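Local coordinates for fibrillarin-like rRNA/tRNA 2'-O-methyltransferase (Archaeoglobus fulgidus, PDB 1NT2), which uses S-adenosylmethionine to methylate ribose 2'-hydroxyls of rRNA and tRNA at sites chosen by a guide RNA in box C/D ribonucleoprotein particles, at residues Leu4-Val8 with Asp77-Glu81; Ile140-Lys144 with Glu182-Phe187. Numbering follows the deposited sequence.

Interaction 1. Residues Leu4-Val8 with Asp77-Glu81; sequences LMRNV and DIVDE
A salt bridge of 2.6 Å from Arg6 NH1 to Asp80 OD1 is the shortest polar link here, with that oxygen over one face of the guanidinium. The side-chain amide of Asn7 (chi1 m) adds a hydrogen bond from ND2 to the backbone Asp77 O, 2.9 Å, and a weak one from ND2 to Asp80 OD1, 3.2 Å. Val79 is the first residue after helix 70-78 to leave helical geometry (phi/psi -95/70), and this turns the chain so that the CA-CB bond of Asp80 (chi1 p) points toward Leu4-Val8. The carboxylate of Asp77 leads away, to Arg104 and Arg34.

In Leu4-Val8, Leu4 and Met5 both face Val8 in a classic beta bulge at the tight turn between strands 3-5 and 8-11, with phi/psi -42/-63 at Arg6 and -132/39 at Asn7. Leu4 N donates to Val8 O at 3.1 Å, Met5 N does so weakly at 3.5 Å, and a weak bond from Val8 N to Met5 O, 3.3 Å, closes the turn. The CA of Asn7 lies 5.2 Å from that of Ile78.

Ile78 (chi1 m, chi2 t) is the apolar centre. Its CG2 meets Arg6 CB at 3.4 Å and Met5 CE at 3.9 Å, and its CD1 lies 4.1 Å from Val8 CG2. The contact joins a hairpin of the N-terminal antiparallel sheet to a helix end of the methyltransferase domain. Asn7 satisfies a carbonyl in the helix's last turn and Arg6 offsets the charge of Asp80, so polar groups at the helix end are met while Ile78 stays buried.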
# COMPACT_ATOMS: atom_id res chain seq x y z
N LEU A 4 12.71 62.64 8.66
CA LEU A 4 12.59 61.74 9.81
C LEU A 4 13.82 60.88 10.01
O LEU A 4 14.17 60.51 11.13
CB LEU A 4 11.39 60.81 9.64
CG LEU A 4 9.98 61.39 9.47
CD1 LEU A 4 9.08 60.34 8.85
CD2 LEU A 4 9.44 61.83 10.82
N MET A 5 14.49 60.56 8.90
CA MET A 5 15.65 59.69 8.95
C MET A 5 16.83 60.15 8.13
O MET A 5 16.81 61.22 7.53
CB MET A 5 15.29 58.29 8.47
CG MET A 5 14.20 57.59 9.25
SD MET A 5 14.86 56.19 10.18
CE MET A 5 16.09 55.55 9.03
N ARG A 6 17.82 59.27 8.08
CA ARG A 6 19.07 59.46 7.37
C ARG A 6 18.85 60.10 6.01
O ARG A 6 19.34 61.19 5.76
CB ARG A 6 19.77 58.12 7.23
CG ARG A 6 21.28 58.18 7.45
CD ARG A 6 21.97 58.77 6.25
NE ARG A 6 23.41 58.88 6.44
CZ ARG A 6 24.25 59.24 5.47
NH1 ARG A 6 23.79 59.52 4.26
NH2 ARG A 6 25.55 59.32 5.71
N ASN A 7 18.14 59.42 5.13
CA ASN A 7 17.87 59.99 3.82
C ASN A 7 16.39 59.81 3.56
O ASN A 7 15.95 59.52 2.45
CB ASN A 7 18.72 59.31 2.74
CG ASN A 7 20.17 59.76 2.77
OD1 ASN A 7 20.46 60.96 2.75
ND2 ASN A 7 21.09 58.80 2.80
N VAL A 8 15.63 60.01 4.64
CA VAL A 8 14.19 59.86 4.63
C VAL A 8 13.44 61.18 4.81
O VAL A 8 13.58 61.86 5.83
CB VAL A 8 13.75 58.89 5.74
CG1 VAL A 8 12.24 58.82 5.81
CG2 VAL A 8 14.34 57.51 5.48
N ASP A 77 19.68 52.96 0.54
CA ASP A 77 19.75 54.40 0.31
C ASP A 77 20.00 55.11 1.62
O ASP A 77 20.62 56.17 1.66
CB ASP A 77 18.46 54.93 -0.30
CG ASP A 77 18.30 54.57 -1.76
OD1 ASP A 77 19.33 54.34 -2.42
OD2 ASP A 77 17.14 54.55 -2.24
N ILE A 78 19.48 54.52 2.70
CA ILE A 78 19.63 55.07 4.03
C ILE A 78 21.08 54.90 4.46
O ILE A 78 21.75 55.86 4.84
CB ILE A 78 18.69 54.35 5.02
CG1 ILE A 78 17.24 54.52 4.54
CG2 ILE A 78 18.88 54.91 6.42
CD1 ILE A 78 16.19 53.86 5.43
N VAL A 79 21.57 53.66 4.38
CA VAL A 79 22.96 53.35 4.73
C VAL A 79 23.80 53.38 3.44
O VAL A 79 24.24 52.35 2.96
CB VAL A 79 23.05 51.96 5.40
CG1 VAL A 79 24.49 51.58 5.66
CG2 VAL A 79 22.28 51.97 6.71
N ASP A 80 24.01 54.57 2.89
CA ASP A 80 24.77 54.73 1.65
C ASP A 80 26.28 54.66 1.85
O ASP A 80 27.04 54.49 0.89
CB ASP A 80 24.42 56.06 0.98
CG ASP A 80 24.58 57.24 1.92
OD1 ASP A 80 23.91 57.25 2.98
OD2 ASP A 80 25.36 58.16 1.59
N GLU A 81 26.70 54.79 3.11
CA GLU A 81 28.11 54.76 3.47
C GLU A 81 28.34 53.57 4.40
O GLU A 81 29.19 53.61 5.29
CB GLU A 81 28.50 56.06 4.19
CG GLU A 81 28.05 57.35 3.47
CD GLU A 81 29.14 57.98 2.62
OE1 GLU A 81 30.19 58.36 3.18
OE2 GLU A 81 28.94 58.12 1.39

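Interaction 2. Residues Ile140-Lys144 with Glu182-Phe187; sequences IEILK and EMEGDF
A helix segment, Ile140-Lys144 of helix 139-150, packs against the end of helix 172-184 and the turn that follows it, Glu182-Phe187. In register, the CA of Ile140 is 6.5 Å from that of Met183, and the CA of Lys144 is 7.6 Å from that of Asp186.

The polar part centres on Lys144. Its side chain, chi1 m and then t at chi2 to chi4, stretches across the gap although its CA-CB bond points sideways. NZ donates to the backbone Glu182 O at 2.7 Å and forms a salt bridge with Glu182 OE2, also 2.7 Å; a longer, weakly hydrogen-bonded salt bridge runs from NZ to Asp186 OD1, 3.4 Å. Glu182 (chi1 t) folds its carboxylate back to the lysine, and Asp186 (chi1 m) approaches from the loop, completing a three-residue network.

The apolar part lies on the side facing the central sheet. Ile140 CG2 packs on Met183 CB at 3.9 Å. Leu143 (chi1 t) places CD1 3.5 Å from Phe187 CE2 and 4.2 Å from Met183 SD, while Lys144 CG lies at the edge of the Phe187 ring, 4.1 Å from CE2. Ile140, Leu143 and Met183 all rest on Ile159, and Phe187 reaches Val157 and Ala207.

Such neighbouring helices on one face of a mixed seven-stranded sheet belong to the Rossmann-like methyltransferase fold. The side chain of Leu143 stays about 11 Å from bound S-adenosylmethionine. Aliphatic and aromatic groups fill the space above the strands, while one ammonium, shared closely with the Glu182 carboxylate and weakly with that of Asp186, also satisfies the Glu182 carbonyl and offsets part of the acidic charge.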
# COMPACT_ATOMS: atom_id res chain seq x y z
N ILE A 140 11.62 34.33 16.34
CA ILE A 140 12.43 34.84 17.44
C ILE A 140 13.73 34.07 17.69
O ILE A 140 14.72 34.64 18.16
CB ILE A 140 11.59 34.90 18.72
CG1 ILE A 140 10.27 35.60 18.42
CG2 ILE A 140 12.32 35.67 19.78
CD1 ILE A 140 10.45 36.93 17.73
N GLU A 141 13.73 32.78 17.38
CA GLU A 141 14.93 31.98 17.56
C GLU A 141 15.97 32.44 16.54
O GLU A 141 17.09 32.79 16.90
CB GLU A 141 14.61 30.50 17.32
CG GLU A 141 13.72 29.87 18.37
CD GLU A 141 14.49 29.00 19.36
OE1 GLU A 141 15.34 29.54 20.11
OE2 GLU A 141 14.25 27.76 19.38
N ILE A 142 15.59 32.44 15.27
CA ILE A 142 16.50 32.85 14.21
C ILE A 142 16.99 34.25 14.48
O ILE A 142 18.16 34.57 14.26
CB ILE A 142 15.82 32.83 12.81
CG1 ILE A 142 15.23 31.44 12.55
CG2 ILE A 142 16.83 33.13 11.73
CD1 ILE A 142 14.51 31.34 11.23
N LEU A 143 16.11 35.11 14.97
CA LEU A 143 16.54 36.46 15.26
C LEU A 143 17.53 36.47 16.42
O LEU A 143 18.47 37.26 16.44
CB LEU A 143 15.33 37.35 15.55
CG LEU A 143 15.63 38.80 15.93
CD1 LEU A 143 15.79 38.90 17.44
CD2 LEU A 143 16.87 39.32 15.20
N LYS A 144 17.33 35.57 17.39
CA LYS A 144 18.22 35.50 18.54
C LYS A 144 19.60 34.99 18.19
O LYS A 144 20.59 35.67 18.42
CB LYS A 144 17.62 34.62 19.64
CG LYS A 144 16.48 35.28 20.37
CD LYS A 144 16.10 34.54 21.62
CE LYS A 144 15.07 35.33 22.41
NZ LYS A 144 14.63 34.63 23.65
N GLU A 182 8.93 36.53 25.18
CA GLU A 182 9.97 35.57 24.80
C GLU A 182 11.24 36.27 24.30
O GLU A 182 12.35 35.79 24.53
CB GLU A 182 9.44 34.62 23.73
CG GLU A 182 10.30 33.36 23.52
CD GLU A 182 11.23 33.45 22.31
OE1 GLU A 182 10.73 33.51 21.17
OE2 GLU A 182 12.46 33.45 22.51
N MET A 183 11.07 37.39 23.61
CA MET A 183 12.20 38.12 23.07
C MET A 183 12.84 39.07 24.07
O MET A 183 13.98 39.51 23.88
CB MET A 183 11.79 38.90 21.82
CG MET A 183 12.96 39.50 21.11
SD MET A 183 12.49 40.30 19.61
CE MET A 183 12.48 41.99 20.11
N GLU A 184 12.11 39.39 25.12
CA GLU A 184 12.63 40.29 26.14
C GLU A 184 13.89 39.72 26.81
O GLU A 184 14.84 40.45 27.08
CB GLU A 184 11.56 40.56 27.20
CG GLU A 184 11.99 41.58 28.24
CD GLU A 184 12.44 42.88 27.61
OE1 GLU A 184 11.58 43.62 27.07
OE2 GLU A 184 13.66 43.17 27.64
N GLY A 185 13.88 38.42 27.06
CA GLY A 185 15.00 37.77 27.71
C GLY A 185 16.39 38.00 27.13
O GLY A 185 17.38 37.60 27.73
N ASP A 186 16.49 38.65 25.97
CA ASP A 186 17.79 38.88 25.36
C ASP A 186 17.99 40.32 24.92
O ASP A 186 19.10 40.83 24.88
CB ASP A 186 17.97 37.97 24.14
CG ASP A 186 17.95 36.49 24.49
OD1 ASP A 186 17.17 36.08 25.38
OD2 ASP A 186 18.70 35.73 23.84
N PHE A 187 16.89 40.98 24.59
CA PHE A 187 16.95 42.35 24.12
C PHE A 187 16.25 43.31 25.06
O PHE A 187 15.52 42.90 25.97
CB PHE A 187 16.30 42.44 22.74
CG PHE A 187 16.90 41.50 21.74
CD1 PHE A 187 18.02 41.86 21.00
CD2 PHE A 187 16.37 40.22 21.59
CE1 PHE A 187 18.61 40.96 20.11
CE2 PHE A 187 16.96 39.31 20.71
CZ PHE A 187 18.08 39.68 19.97

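The two contacts share no element and lie on opposite sides of the chain's centre, their own centres about 27 Å apart and their nearest atoms about 16 Å apart. Both are partly buried and combine apolar packing with a basic side chain, Arg6 at the border of interaction 1 and Lys144 in the middle of interaction 2. Interaction 1 joins the N-terminal antiparallel sheet to a helix of the methyltransferase domain, through Arg6 on Asp80 and Asn7 chiefly on a helix-end carbonyl. Interaction 2 stays within that domain, pairing two helices over its sheet, and its charges converge on a single lysine. Its apolar share draws on several residues, whereas interaction 1 relies chiefly on Ile78.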